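Tricorn protease (PDB 1K32) probably degrades peptides as a large six-chain serine protease, whose beta propellers are thought to gate substrate passage to the proteolytic domain. Local coordinates at residues 350-355 / 379-384; 413-418 / 435-440; 431-436 / 538-543; 452-457 / 475-480. All coordinates share one frame; numbering follows the deposited sequence.

Contact 1 (350-355 / 379-384)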
loop_
_atom_site.group_PDB
_atom_site.type_symbol
_atom_site.label_atom_id
_atom_site.label_comp_id
_atom_site.label_asym_id
_atom_site.label_seq_id
_atom_site.Cartn_x
_atom_site.Cartn_y
_atom_site.Cartn_z
ATOM N N ALA A 350 -7.283 19.374 40.366
ATOM C CA ALA A 350 -8.209 20.227 41.094
ATOM C C ALA A 350 -9.583 19.565 40.963
ATOM O O ALA A 350 -9.852 18.868 39.980
ATOM C CB ALA A 350 -8.230 21.626 40.489
ATOM N N PHE A 351 -10.449 19.767 41.949
ATOM C CA PHE A 351 -11.771 19.162 41.899
ATOM C C PHE A 351 -12.813 19.989 42.623
ATOM O O PHE A 351 -12.489 20.830 43.462
ATOM C CB PHE A 351 -11.728 17.745 42.499
ATOM C CG PHE A 351 -11.299 17.702 43.948
ATOM C CD1 PHE A 351 -12.192 18.041 44.968
ATOM C CD2 PHE A 351 -10.000 17.328 44.294
ATOM C CE1 PHE A 351 -11.797 18.009 46.314
ATOM C CE2 PHE A 351 -9.593 17.291 45.630
ATOM C CZ PHE A 351 -10.493 17.632 46.643
ATOM N N ILE A 352 -14.067 19.756 42.272
ATOM C CA ILE A 352 -15.169 20.430 42.923
ATOM C C ILE A 352 -15.812 19.367 43.805
ATOM O O ILE A 352 -16.117 18.251 43.351
ATOM C CB ILE A 352 -16.197 20.967 41.917
ATOM C CG1 ILE A 352 -15.537 21.999 40.998
ATOM C CG2 ILE A 352 -17.381 21.583 42.660
ATOM C CD1 ILE A 352 -14.944 23.182 41.727
ATOM N N HIS A 353 -15.969 19.713 45.079
ATOM C CA HIS A 353 -16.571 18.840 46.075
ATOM C C HIS A 353 -17.881 19.490 46.508
ATOM O O HIS A 353 -17.901 20.653 46.924
ATOM C CB HIS A 353 -15.627 18.678 47.276
ATOM C CG HIS A 353 -16.146 17.752 48.329
ATOM N ND1 HIS A 353 -16.730 18.200 49.492
ATOM C CD2 HIS A 353 -16.232 16.400 48.362
ATOM C CE1 HIS A 353 -17.158 17.166 50.195
ATOM N NE2 HIS A 353 -16.870 16.062 49.531
ATOM N N GLY A 354 -18.971 18.742 46.391
ATOM C CA GLY A 354 -20.267 19.259 46.756
ATOM C C GLY A 354 -20.793 18.635 48.028
ATOM O O GLY A 354 -20.631 17.437 48.270
ATOM N N THR A 355 -21.417 19.471 48.845
ATOM C CA THR A 355 -21.998 19.053 50.111
ATOM C C THR A 355 -23.378 19.684 50.168
ATOM O O THR A 355 -23.788 20.393 49.254
ATOM C CB THR A 355 -21.187 19.575 51.319
ATOM O OG1 THR A 355 -21.229 21.009 51.341
ATOM C CG2 THR A 355 -19.741 19.137 51.223
ATOM N N GLY A 379 -21.101 28.202 45.534
ATOM C CA GLY A 379 -22.471 28.080 45.069
ATOM C C GLY A 379 -22.628 26.737 44.382
ATOM O O GLY A 379 -21.967 25.764 44.755
ATOM N N ASN A 380 -23.512 26.667 43.393
ATOM C CA ASN A 380 -23.712 25.429 42.649
ATOM C C ASN A 380 -22.928 25.586 41.337
ATOM O O ASN A 380 -23.350 26.280 40.409
ATOM C CB ASN A 380 -25.209 25.185 42.388
ATOM C CG ASN A 380 -26.041 25.140 43.677
ATOM O OD1 ASN A 380 -25.634 24.548 44.675
ATOM N ND2 ASN A 380 -27.219 25.754 43.644
ATOM N N VAL A 381 -21.766 24.947 41.297
ATOM C CA VAL A 381 -20.847 24.998 40.162
ATOM C C VAL A 381 -21.224 24.052 39.019
ATOM O O VAL A 381 -21.593 22.895 39.247
ATOM C CB VAL A 381 -19.408 24.678 40.647
ATOM C CG1 VAL A 381 -18.435 24.631 39.467
ATOM C CG2 VAL A 381 -18.962 25.743 41.669
ATOM N N PHE A 382 -21.142 24.549 37.791
ATOM C CA PHE A 382 -21.459 23.721 36.629
ATOM C C PHE A 382 -20.343 23.641 35.601
ATOM O O PHE A 382 -20.495 22.991 34.564
ATOM C CB PHE A 382 -22.752 24.199 35.965
ATOM C CG PHE A 382 -23.979 23.831 36.740
ATOM C CD1 PHE A 382 -24.412 24.621 37.800
ATOM C CD2 PHE A 382 -24.656 22.648 36.465
ATOM C CE1 PHE A 382 -25.495 24.241 38.580
ATOM C CE2 PHE A 382 -25.739 22.257 37.239
ATOM C CZ PHE A 382 -26.159 23.060 38.304
ATOM N N ALA A 383 -19.221 24.290 35.896
ATOM C CA ALA A 383 -18.063 24.282 35.006
ATOM C C ALA A 383 -16.813 24.694 35.774
ATOM O O ALA A 383 -16.857 25.584 36.624
ATOM C CB ALA A 383 -18.286 25.243 33.816
ATOM N N MET A 384 -15.698 24.042 35.471
ATOM C CA MET A 384 -14.442 24.365 36.131
ATOM C C MET A 384 -13.245 24.056 35.235
ATOM O O MET A 384 -13.210 23.041 34.549
ATOM C CB MET A 384 -14.326 23.602 37.448
ATOM C CG MET A 384 -13.147 24.016 38.305
ATOM S SD MET A 384 -11.705 23.016 37.967
ATOM C CE MET A 384 -11.914 21.696 39.157
#
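Met-384 lays its methyl CE against the backbone of Ala-350, 3.6 Å from Ala-350 O. The same methyl lies 3.9 Å from Ala-350 CB. The side chain leaves with CG anti to the backbone N (chi1 -172°) and then bends at both CB-CG and CG-SD, which turns CE back onto strand 350-355. Ile-352 and Met-384 lie alongside, pointing in opposite senses, with Ile-352 CD1 4.0 Å from Met-384 CG. One carbon back on the same branch, Ile-352 CG1 meets Val-381 CG1 at 4.2 Å. Val-381 and Met-384 both also pack on Val-395 of their own sheet, and Ile-352 touches Leu-361. The two strand segments run antiparallel at 175°, with axes 8.7 Å apart. They belong to successive four-stranded sheets, so this is face-to-face packing between neighbouring blades of a beta propeller. With an alanine in place of Met-384, Ala-350 and Ile-352 would probably lose part of their cover, and a gap would be likely to open where CG, SD and CE had lain. No hydrogen bond crosses between the segments. Cohesion here rests on buried apolar contacts, with the twice-bent methionine chain covering Ala-350 and Ile-352.

Contact 2 (413-418 / 435-440)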
loop_
_atom_site.group_PDB
_atom_site.type_symbol
_atom_site.label_atom_id
_atom_site.label_comp_id
_atom_site.label_asym_id
_atom_site.label_seq_id
_atom_site.Cartn_x
_atom_site.Cartn_y
_atom_site.Cartn_z
ATOM N N THR A 413 -12.572 35.420 42.933
ATOM C CA THR A 413 -12.748 36.773 42.433
ATOM C C THR A 413 -13.734 36.707 41.275
ATOM O O THR A 413 -13.443 36.098 40.249
ATOM C CB THR A 413 -11.413 37.349 41.932
ATOM O OG1 THR A 413 -10.449 37.303 42.989
ATOM C CG2 THR A 413 -11.590 38.784 41.448
ATOM N N VAL A 414 -14.902 37.318 41.452
ATOM C CA VAL A 414 -15.927 37.335 40.414
ATOM C C VAL A 414 -15.463 38.203 39.251
ATOM O O VAL A 414 -15.089 39.363 39.436
ATOM C CB VAL A 414 -17.277 37.896 40.950
ATOM C CG1 VAL A 414 -18.286 38.035 39.800
ATOM C CG2 VAL A 414 -17.833 36.972 42.030
ATOM N N ILE A 415 -15.463 37.632 38.053
ATOM C CA ILE A 415 -15.043 38.387 36.883
ATOM C C ILE A 415 -16.222 39.164 36.330
ATOM O O ILE A 415 -16.146 40.375 36.113
ATOM C CB ILE A 415 -14.513 37.463 35.767
ATOM C CG1 ILE A 415 -13.213 36.788 36.218
ATOM C CG2 ILE A 415 -14.305 38.269 34.492
ATOM C CD1 ILE A 415 -12.766 35.641 35.319
ATOM N N GLU A 416 -17.316 38.452 36.097
ATOM C CA GLU A 416 -18.504 39.068 35.545
ATOM C C GLU A 416 -19.701 38.180 35.846
ATOM O O GLU A 416 -19.556 36.985 36.114
ATOM C CB GLU A 416 -18.339 39.254 34.028
ATOM C CG GLU A 416 -19.309 40.244 33.419
ATOM C CD GLU A 416 -18.985 40.596 31.977
ATOM O OE1 GLU A 416 -19.658 41.484 31.423
ATOM O OE2 GLU A 416 -18.062 39.992 31.393
ATOM N N ARG A 417 -20.883 38.775 35.819
ATOM C CA ARG A 417 -22.095 38.038 36.089
ATOM C C ARG A 417 -23.159 38.316 35.033
ATOM O O ARG A 417 -23.500 39.465 34.765
ATOM C CB ARG A 417 -22.625 38.413 37.470
ATOM C CG ARG A 417 -23.861 37.663 37.880
ATOM C CD ARG A 417 -24.318 38.111 39.253
ATOM N NE ARG A 417 -25.424 37.294 39.735
ATOM C CZ ARG A 417 -25.975 37.417 40.937
ATOM N NH1 ARG A 417 -26.980 36.627 41.286
ATOM N NH2 ARG A 417 -25.517 38.325 41.788
ATOM N N SER A 418 -23.672 37.252 34.431
ATOM C CA SER A 418 -24.715 37.386 33.423
ATOM C C SER A 418 -26.037 37.436 34.153
ATOM O O SER A 418 -26.160 36.912 35.258
ATOM C CB SER A 418 -24.711 36.182 32.478
ATOM O OG SER A 418 -25.892 36.137 31.678
ATOM N N ILE A 435 -8.793 35.382 29.856
ATOM C CA ILE A 435 -9.865 34.417 30.023
ATOM C C ILE A 435 -10.951 34.883 29.058
ATOM O O ILE A 435 -11.482 35.986 29.189
ATOM C CB ILE A 435 -10.397 34.407 31.485
ATOM C CG1 ILE A 435 -9.242 34.101 32.453
ATOM C CG2 ILE A 435 -11.512 33.371 31.641
ATOM C CD1 ILE A 435 -9.619 34.101 33.926
ATOM N N ALA A 436 -11.248 34.062 28.059
ATOM C CA ALA A 436 -12.279 34.403 27.088
ATOM C C ALA A 436 -13.479 33.529 27.398
ATOM O O ALA A 436 -13.328 32.340 27.676
ATOM C CB ALA A 436 -11.783 34.138 25.668
ATOM N N TYR A 437 -14.670 34.113 27.340
ATOM C CA TYR A 437 -15.883 33.373 27.651
ATOM C C TYR A 437 -17.124 33.909 26.940
ATOM O O TYR A 437 -17.212 35.104 26.637
ATOM C CB TYR A 437 -16.113 33.403 29.165
ATOM C CG TYR A 437 -16.121 34.805 29.745
ATOM C CD1 TYR A 437 -17.313 35.502 29.932
ATOM C CD2 TYR A 437 -14.930 35.439 30.092
ATOM C CE1 TYR A 437 -17.322 36.804 30.454
ATOM C CE2 TYR A 437 -14.921 36.749 30.616
ATOM C CZ TYR A 437 -16.118 37.420 30.788
ATOM O OH TYR A 437 -16.106 38.722 31.250
ATOM N N GLY A 438 -18.065 33.005 26.657
ATOM C CA GLY A 438 -19.317 33.384 26.028
ATOM C C GLY A 438 -20.200 34.033 27.085
ATOM O O GLY A 438 -20.491 33.430 28.134
ATOM N N PHE A 439 -20.633 35.260 26.818
ATOM C CA PHE A 439 -21.447 36.001 27.771
ATOM C C PHE A 439 -22.912 36.149 27.351
ATOM O O PHE A 439 -23.235 36.915 26.446
ATOM C CB PHE A 439 -20.793 37.375 28.013
ATOM C CG PHE A 439 -21.468 38.188 29.083
ATOM C CD1 PHE A 439 -22.311 39.236 28.749
ATOM C CD2 PHE A 439 -21.275 37.886 30.426
ATOM C CE1 PHE A 439 -22.955 39.981 29.741
ATOM C CE2 PHE A 439 -21.911 38.618 31.432
ATOM C CZ PHE A 439 -22.756 39.672 31.091
ATOM N N PRO A 440 -23.823 35.384 27.988
ATOM C CA PRO A 440 -25.234 35.506 27.608
ATOM C C PRO A 440 -25.821 36.846 28.038
ATOM O O PRO A 440 -25.535 37.356 29.128
ATOM C CB PRO A 440 -25.899 34.297 28.275
ATOM C CG PRO A 440 -24.975 33.936 29.385
ATOM C CD PRO A 440 -23.601 34.211 28.852
#
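Glu-416 and Tyr-437 make one of two polar links, the hydroxyl OH of Tyr-437 donating to Glu-416 OE2. The modelled separation of OH and OE2, 2.3 Å, is very short and its exact value is doubtful. OE2 arrives at the edge of the tyrosine ring, near its plane, and the carboxylate stands almost perpendicular to that ring (89°). The second link has ordinary length: Ser-418 OG donates to Pro-440 O at 2.8 Å. The donor lies above the carbonyl plane, 43° out of it. Ser-418 OG also has the backbone N of Glu-420 as a partner.

Strand 412-417 is the last strand of one propeller blade, and strand 434-441 is the second strand of the next. A classic beta bulge, with Ile-415 and Glu-416 both opposite Ile-402, turns these two consecutive side chains toward the neighbouring blade.

Stacking involves Phe-439. The Glu-416 carboxylate lies over one face of its ring, only 18° from parallel, with OE1 offset toward the rim and 3.6 Å from Phe-439 CE2. The glutamate chain reaches this far because it is extended beyond CG. Arg-417 O sits at the ring edge, 3.8 Å from Phe-439 CZ. Outside the two segments, His-455 stacks on the same phenylalanine.

Apolar packing comes from Ile-415. Its CD1 meets Ile-435 CD1 at 3.8 Å. Its other branch, CG2, packs on Tyr-437 CE2 at 4.2 Å, beside the hydroxyl that reaches Glu-416.

Contact 3 (431-436 / 538-543)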
loop_
_atom_site.group_PDB
_atom_site.type_symbol
_atom_site.label_atom_id
_atom_site.label_comp_id
_atom_site.label_asym_id
_atom_site.label_seq_id
_atom_site.Cartn_x
_atom_site.Cartn_y
_atom_site.Cartn_z
ATOM N N ASN A 431 -0.477 31.535 28.487
ATOM C CA ASN A 431 0.382 32.328 29.356
ATOM C C ASN A 431 -0.396 32.799 30.593
ATOM O O ASN A 431 0.078 33.648 31.352
ATOM C CB ASN A 431 0.965 33.534 28.602
ATOM C CG ASN A 431 -0.100 34.488 28.102
ATOM O OD1 ASN A 431 -1.241 34.455 28.554
ATOM N ND2 ASN A 431 0.277 35.356 27.169
ATOM N N SER A 432 -1.592 32.240 30.777
ATOM C CA SER A 432 -2.453 32.548 31.927
ATOM C C SER A 432 -2.870 34.007 32.078
ATOM O O SER A 432 -3.315 34.424 33.148
ATOM C CB SER A 432 -1.766 32.084 33.217
ATOM O OG SER A 432 -1.431 30.706 33.146
ATOM N N ARG A 433 -2.756 34.786 31.009
ATOM C CA ARG A 433 -3.112 36.197 31.085
ATOM C C ARG A 433 -4.566 36.574 30.756
ATOM O O ARG A 433 -5.110 37.511 31.347
ATOM C CB ARG A 433 -2.168 37.014 30.207
ATOM C CG ARG A 433 -2.541 38.480 30.148
ATOM C CD ARG A 433 -1.369 39.344 29.738
ATOM N NE ARG A 433 -1.789 40.724 29.548
ATOM C CZ ARG A 433 -0.976 41.708 29.179
ATOM N NH1 ARG A 433 -1.451 42.938 29.023
ATOM N NH2 ARG A 433 0.311 41.460 28.974
ATOM N N PHE A 434 -5.191 35.853 29.829
ATOM C CA PHE A 434 -6.558 36.165 29.437
ATOM C C PHE A 434 -7.539 35.013 29.638
ATOM O O PHE A 434 -7.174 33.830 29.582
ATOM C CB PHE A 434 -6.623 36.576 27.954
ATOM C CG PHE A 434 -5.528 37.502 27.521
ATOM C CD1 PHE A 434 -4.386 37.010 26.904
ATOM C CD2 PHE A 434 -5.641 38.875 27.718
ATOM C CE1 PHE A 434 -3.371 37.879 26.486
ATOM C CE2 PHE A 434 -4.629 39.745 27.303
ATOM C CZ PHE A 434 -3.500 39.249 26.689
ATOM N N ILE A 435 -8.793 35.382 29.856
ATOM C CA ILE A 435 -9.865 34.417 30.023
ATOM C C ILE A 435 -10.951 34.883 29.058
ATOM O O ILE A 435 -11.482 35.986 29.189
ATOM C CB ILE A 435 -10.397 34.407 31.485
ATOM C CG1 ILE A 435 -9.242 34.101 32.453
ATOM C CG2 ILE A 435 -11.512 33.371 31.641
ATOM C CD1 ILE A 435 -9.619 34.101 33.926
ATOM N N ALA A 436 -11.248 34.062 28.059
ATOM C CA ALA A 436 -12.279 34.403 27.088
ATOM C C ALA A 436 -13.479 33.529 27.398
ATOM O O ALA A 436 -13.328 32.340 27.676
ATOM C CB ALA A 436 -11.783 34.138 25.668
ATOM N N GLY A 538 4.268 45.349 17.747
ATOM C CA GLY A 538 3.041 45.807 18.361
ATOM C C GLY A 538 2.836 45.122 19.696
ATOM O O GLY A 538 3.281 43.989 19.903
ATOM N N GLU A 539 2.162 45.822 20.604
ATOM C CA GLU A 539 1.861 45.315 21.945
ATOM C C GLU A 539 0.392 44.859 22.010
ATOM O O GLU A 539 -0.415 45.237 21.163
ATOM C CB GLU A 539 2.095 46.431 22.971
ATOM C CG GLU A 539 1.674 46.086 24.392
ATOM C CD GLU A 539 1.788 47.267 25.348
ATOM O OE1 GLU A 539 1.074 48.276 25.147
ATOM O OE2 GLU A 539 2.590 47.187 26.307
ATOM N N TYR A 540 0.051 44.041 23.002
ATOM C CA TYR A 540 -1.334 43.601 23.162
ATOM C C TYR A 540 -2.197 44.851 23.291
ATOM O O TYR A 540 -1.783 45.841 23.889
ATOM C CB TYR A 540 -1.525 42.795 24.448
ATOM C CG TYR A 540 -1.083 41.357 24.418
ATOM C CD1 TYR A 540 -0.325 40.835 25.467
ATOM C CD2 TYR A 540 -1.472 40.491 23.383
ATOM C CE1 TYR A 540 0.032 39.499 25.495
ATOM C CE2 TYR A 540 -1.117 39.144 23.403
ATOM C CZ TYR A 540 -0.368 38.658 24.467
ATOM O OH TYR A 540 -0.033 37.333 24.553
ATOM N N ASP A 541 -3.400 44.794 22.736
ATOM C CA ASP A 541 -4.347 45.899 22.819
ATOM C C ASP A 541 -5.704 45.295 22.475
ATOM O O ASP A 541 -6.029 45.121 21.299
ATOM C CB ASP A 541 -3.993 46.997 21.822
ATOM C CG ASP A 541 -4.921 48.186 21.920
ATOM O OD1 ASP A 541 -5.845 48.150 22.756
ATOM O OD2 ASP A 541 -4.726 49.159 21.162
ATOM N N LEU A 542 -6.480 44.972 23.506
ATOM C CA LEU A 542 -7.781 44.349 23.327
ATOM C C LEU A 542 -8.923 45.307 23.023
ATOM O O LEU A 542 -10.056 44.880 22.856
ATOM C CB LEU A 542 -8.133 43.506 24.555
ATOM C CG LEU A 542 -7.089 42.496 25.049
ATOM C CD1 LEU A 542 -7.779 41.435 25.893
ATOM C CD2 LEU A 542 -6.396 41.837 23.894
ATOM N N ASN A 543 -8.637 46.600 22.949
ATOM C CA ASN A 543 -9.689 47.556 22.632
ATOM C C ASN A 543 -10.164 47.354 21.196
ATOM O O ASN A 543 -9.363 47.033 20.305
ATOM C CB ASN A 543 -9.179 48.978 22.818
ATOM C CG ASN A 543 -8.790 49.265 24.250
ATOM O OD1 ASN A 543 -7.623 49.518 24.555
ATOM N ND2 ASN A 543 -9.767 49.209 25.144
#
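Phe-434, at the start of strand 434-441, and Leu-542 of the irregular segment 538-543 have CA atoms 10.3 Å apart, a separation that the side chains fill. The edge of the Phe-434 ring points into the face of Tyr-540 in a T-shaped stack. Ring centroids are 4.9 Å apart and the planes meet at 85°. Phe-434 CZ stands over the centre of the tyrosine ring. Leu-542 CD1 touches another part of the same phenylalanine, 3.8 Å from Phe-434 CD2. Arg-433 comes alongside Tyr-540, with NH2 near the ring plane, 3.6 Å from Tyr-540 CD1. This is an approach at the ring edge; from the arginine side, Tyr-540 CD1 lies over one face of the guanidinium, toward its rim. The guanidinium has its salt bridges with Asp-458 and Glu-460. Asn-431 ND2 gives Tyr-540 OH a weak hydrogen bond of 3.3 Å, bent to 123°. The hydroxyl also bonds to Ser-483 O. Asn-431 OD1 accepts from Arg-433 N at 2.9 Å, forming an Asx turn that sets the side-chain amide. The loop links the last two strands of the next propeller blade and so reaches back to the preceding one. A leucine at Tyr-540 would probably leave the Phe-434 edge without its aromatic face and Ser-483 O without this hydroxyl partner. The contact is therefore mainly aromatic and apolar, with a weak polar tie at its margin.

Contact 4 (452-457 / 475-480)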
loop_
_atom_site.group_PDB
_atom_site.type_symbol
_atom_site.label_atom_id
_atom_site.label_comp_id
_atom_site.label_asym_id
_atom_site.label_seq_id
_atom_site.Cartn_x
_atom_site.Cartn_y
_atom_site.Cartn_z
ATOM N N GLN A 452 -25.309 35.882 22.755
ATOM C CA GLN A 452 -24.088 35.519 23.440
ATOM C C GLN A 452 -22.914 36.146 22.704
ATOM O O GLN A 452 -22.680 35.869 21.526
ATOM C CB GLN A 452 -23.901 33.992 23.513
ATOM C CG GLN A 452 -22.674 33.584 24.347
ATOM C CD GLN A 452 -22.638 32.088 24.704
ATOM O OE1 GLN A 452 -23.520 31.578 25.391
ATOM N NE2 GLN A 452 -21.612 31.395 24.239
ATOM N N ALA A 453 -22.198 37.005 23.416
ATOM C CA ALA A 453 -21.028 37.672 22.891
ATOM C C ALA A 453 -19.816 37.128 23.630
ATOM O O ALA A 453 -19.923 36.701 24.774
ATOM C CB ALA A 453 -21.142 39.176 23.115
ATOM N N ILE A 454 -18.670 37.114 22.975
ATOM C CA ILE A 454 -17.463 36.651 23.623
ATOM C C ILE A 454 -16.853 37.830 24.381
ATOM O O ILE A 454 -16.717 38.917 23.830
ATOM C CB ILE A 454 -16.421 36.153 22.598
ATOM C CG1 ILE A 454 -16.979 34.940 21.833
ATOM C CG2 ILE A 454 -15.096 35.821 23.318
ATOM C CD1 ILE A 454 -17.477 33.817 22.713
ATOM N N HIS A 455 -16.533 37.623 25.651
ATOM C CA HIS A 455 -15.885 38.664 26.458
ATOM C C HIS A 455 -14.506 38.151 26.824
ATOM O O HIS A 455 -14.320 36.950 27.013
ATOM C CB HIS A 455 -16.646 38.933 27.756
ATOM C CG HIS A 455 -17.804 39.863 27.605
ATOM N ND1 HIS A 455 -18.183 40.393 26.391
ATOM C CD2 HIS A 455 -18.683 40.344 28.518
ATOM C CE1 HIS A 455 -19.249 41.158 26.561
ATOM N NE2 HIS A 455 -19.573 41.143 27.843
ATOM N N VAL A 456 -13.538 39.052 26.925
ATOM C CA VAL A 456 -12.199 38.637 27.293
ATOM C C VAL A 456 -11.743 39.409 28.524
ATOM O O VAL A 456 -11.791 40.645 28.550
ATOM C CB VAL A 456 -11.197 38.879 26.161
ATOM C CG1 VAL A 456 -9.809 38.444 26.614
ATOM C CG2 VAL A 456 -11.640 38.127 24.915
ATOM N N TYR A 457 -11.314 38.667 29.540
ATOM C CA TYR A 457 -10.840 39.245 30.791
ATOM C C TYR A 457 -9.314 39.261 30.837
ATOM O O TYR A 457 -8.670 38.225 30.656
ATOM C CB TYR A 457 -11.369 38.426 31.971
ATOM C CG TYR A 457 -10.977 38.965 33.322
ATOM C CD1 TYR A 457 -11.465 40.195 33.766
ATOM C CD2 TYR A 457 -10.127 38.247 34.163
ATOM C CE1 TYR A 457 -11.121 40.695 35.016
ATOM C CE2 TYR A 457 -9.774 38.741 35.422
ATOM C CZ TYR A 457 -10.278 39.967 35.837
ATOM O OH TYR A 457 -9.932 40.477 37.066
ATOM N N TYR A 475 -19.402 31.554 20.377
ATOM C CA TYR A 475 -19.035 30.570 21.370
ATOM C C TYR A 475 -17.701 29.881 21.120
ATOM O O TYR A 475 -16.929 30.280 20.244
ATOM C CB TYR A 475 -20.170 29.525 21.454
ATOM C CG TYR A 475 -20.477 28.845 20.127
ATOM C CD1 TYR A 475 -20.180 27.487 19.920
ATOM C CD2 TYR A 475 -21.007 29.573 19.056
ATOM C CE1 TYR A 475 -20.407 26.873 18.669
ATOM C CE2 TYR A 475 -21.228 28.971 17.805
ATOM C CZ TYR A 475 -20.924 27.633 17.619
ATOM O OH TYR A 475 -21.101 27.076 16.369
ATOM N N ALA A 476 -17.430 28.860 21.934
ATOM C CA ALA A 476 -16.206 28.065 21.825
ATOM C C ALA A 476 -14.883 28.831 21.647
ATOM O O ALA A 476 -14.088 28.519 20.757
ATOM C CB ALA A 476 -16.375 27.014 20.676
ATOM N N PRO A 477 -14.621 29.850 22.488
ATOM C CA PRO A 477 -13.347 30.568 22.317
ATOM C C PRO A 477 -12.129 29.668 22.578
ATOM O O PRO A 477 -12.150 28.788 23.440
ATOM C CB PRO A 477 -13.440 31.700 23.344
ATOM C CG PRO A 477 -14.318 31.088 24.445
ATOM C CD PRO A 477 -15.403 30.395 23.617
ATOM N N ALA A 478 -11.061 29.897 21.831
ATOM C CA ALA A 478 -9.835 29.131 22.002
ATOM C C ALA A 478 -8.641 29.963 21.545
ATOM O O ALA A 478 -8.627 30.457 20.413
ATOM C CB ALA A 478 -9.909 27.821 21.207
ATOM N N PHE A 479 -7.665 30.158 22.436
ATOM C CA PHE A 479 -6.458 30.915 22.097
ATOM C C PHE A 479 -5.457 29.975 21.434
ATOM O O PHE A 479 -5.499 28.781 21.662
ATOM C CB PHE A 479 -5.776 31.500 23.347
ATOM C CG PHE A 479 -6.568 32.562 24.040
ATOM C CD1 PHE A 479 -7.360 32.252 25.138
ATOM C CD2 PHE A 479 -6.532 33.869 23.586
ATOM C CE1 PHE A 479 -8.109 33.234 25.777
ATOM C CE2 PHE A 479 -7.273 34.864 24.211
ATOM C CZ PHE A 479 -8.067 34.546 25.314
ATOM N N ASP A 480 -4.570 30.511 20.604
ATOM C CA ASP A 480 -3.544 29.669 19.995
ATOM C C ASP A 480 -2.435 29.511 21.039
ATOM O O ASP A 480 -2.397 30.247 22.030
ATOM C CB ASP A 480 -3.002 30.283 18.689
ATOM C CG ASP A 480 -2.559 31.731 18.843
ATOM O OD1 ASP A 480 -2.207 32.348 17.813
ATOM O OD2 ASP A 480 -2.561 32.257 19.974
#
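Tyr-475 OH is held by two groups, the carbonyl O of Tyr-559 and the OG of Ser-511, which fix the far end of a residue whose near end meets strand 452-457. CG of Tyr-475 lies between the backbone N and the carbonyl carbon (chi1 57°), and the ring leads away from that strand. It is therefore the CB and backbone that face Gln-452 and Ile-454. The Gln-452 side chain runs roughly perpendicular to that of Tyr-475 and brings NE2 to 3.7 Å from Tyr-475 CB. The amide plane is turned 73° from the ring. The hydrogen bond of NE2 goes to Asp-474 O, just before the second segment, so the amide is tied beside the tyrosine.

The two strands come from successive blades of a beta propeller. Strand 451-458 is the third of its sheet, and strand 474-479 is the first of the next, within the stretch matched to a WD40-like propeller repeat. Their segments run nearly parallel, crossing at -21°, with axes 8.2 Å apart.

Ile-454 makes the central apolar contact. Its CD1 reaches the backbone at Tyr-475 N, 3.8 Å away, and Pro-477 CD at 4.1 Å. Ala-476, between these two residues, has left-handed backbone angles, and its N is bound by Asp-425 OD1. Farther along, Val-456 CG1 sits at the edge of the Phe-479 ring, near its plane and 4.5 Å from Phe-479 CZ. Phe-479 also touches Phe-434 and Ala-436, while Pro-477 packs on Ala-436.

Together the contacts span four successive blades, sheet by sheet from strand 338-343 to strand 550-551. Contacts 2 and 4 have centres about 10 Å apart and are joined directly: strands 434-441 and 451-458 are neighbours, with a probable hydrogen bond from Phe-439 N to Ala-453 O (2.6 Å). Contact 3 shares Ile-435 and Ala-436 with contact 2, and its centre is about 12 Å from that of contact 4. There Leu-542 CD1 packs 3.7 Å from Val-456 CG1. Contact 1 does not touch the others; its centre is about 17 Å from that of contact 2. It is linked to the peptidase S41 family region, because Arg-972 bonds to Val-381 O.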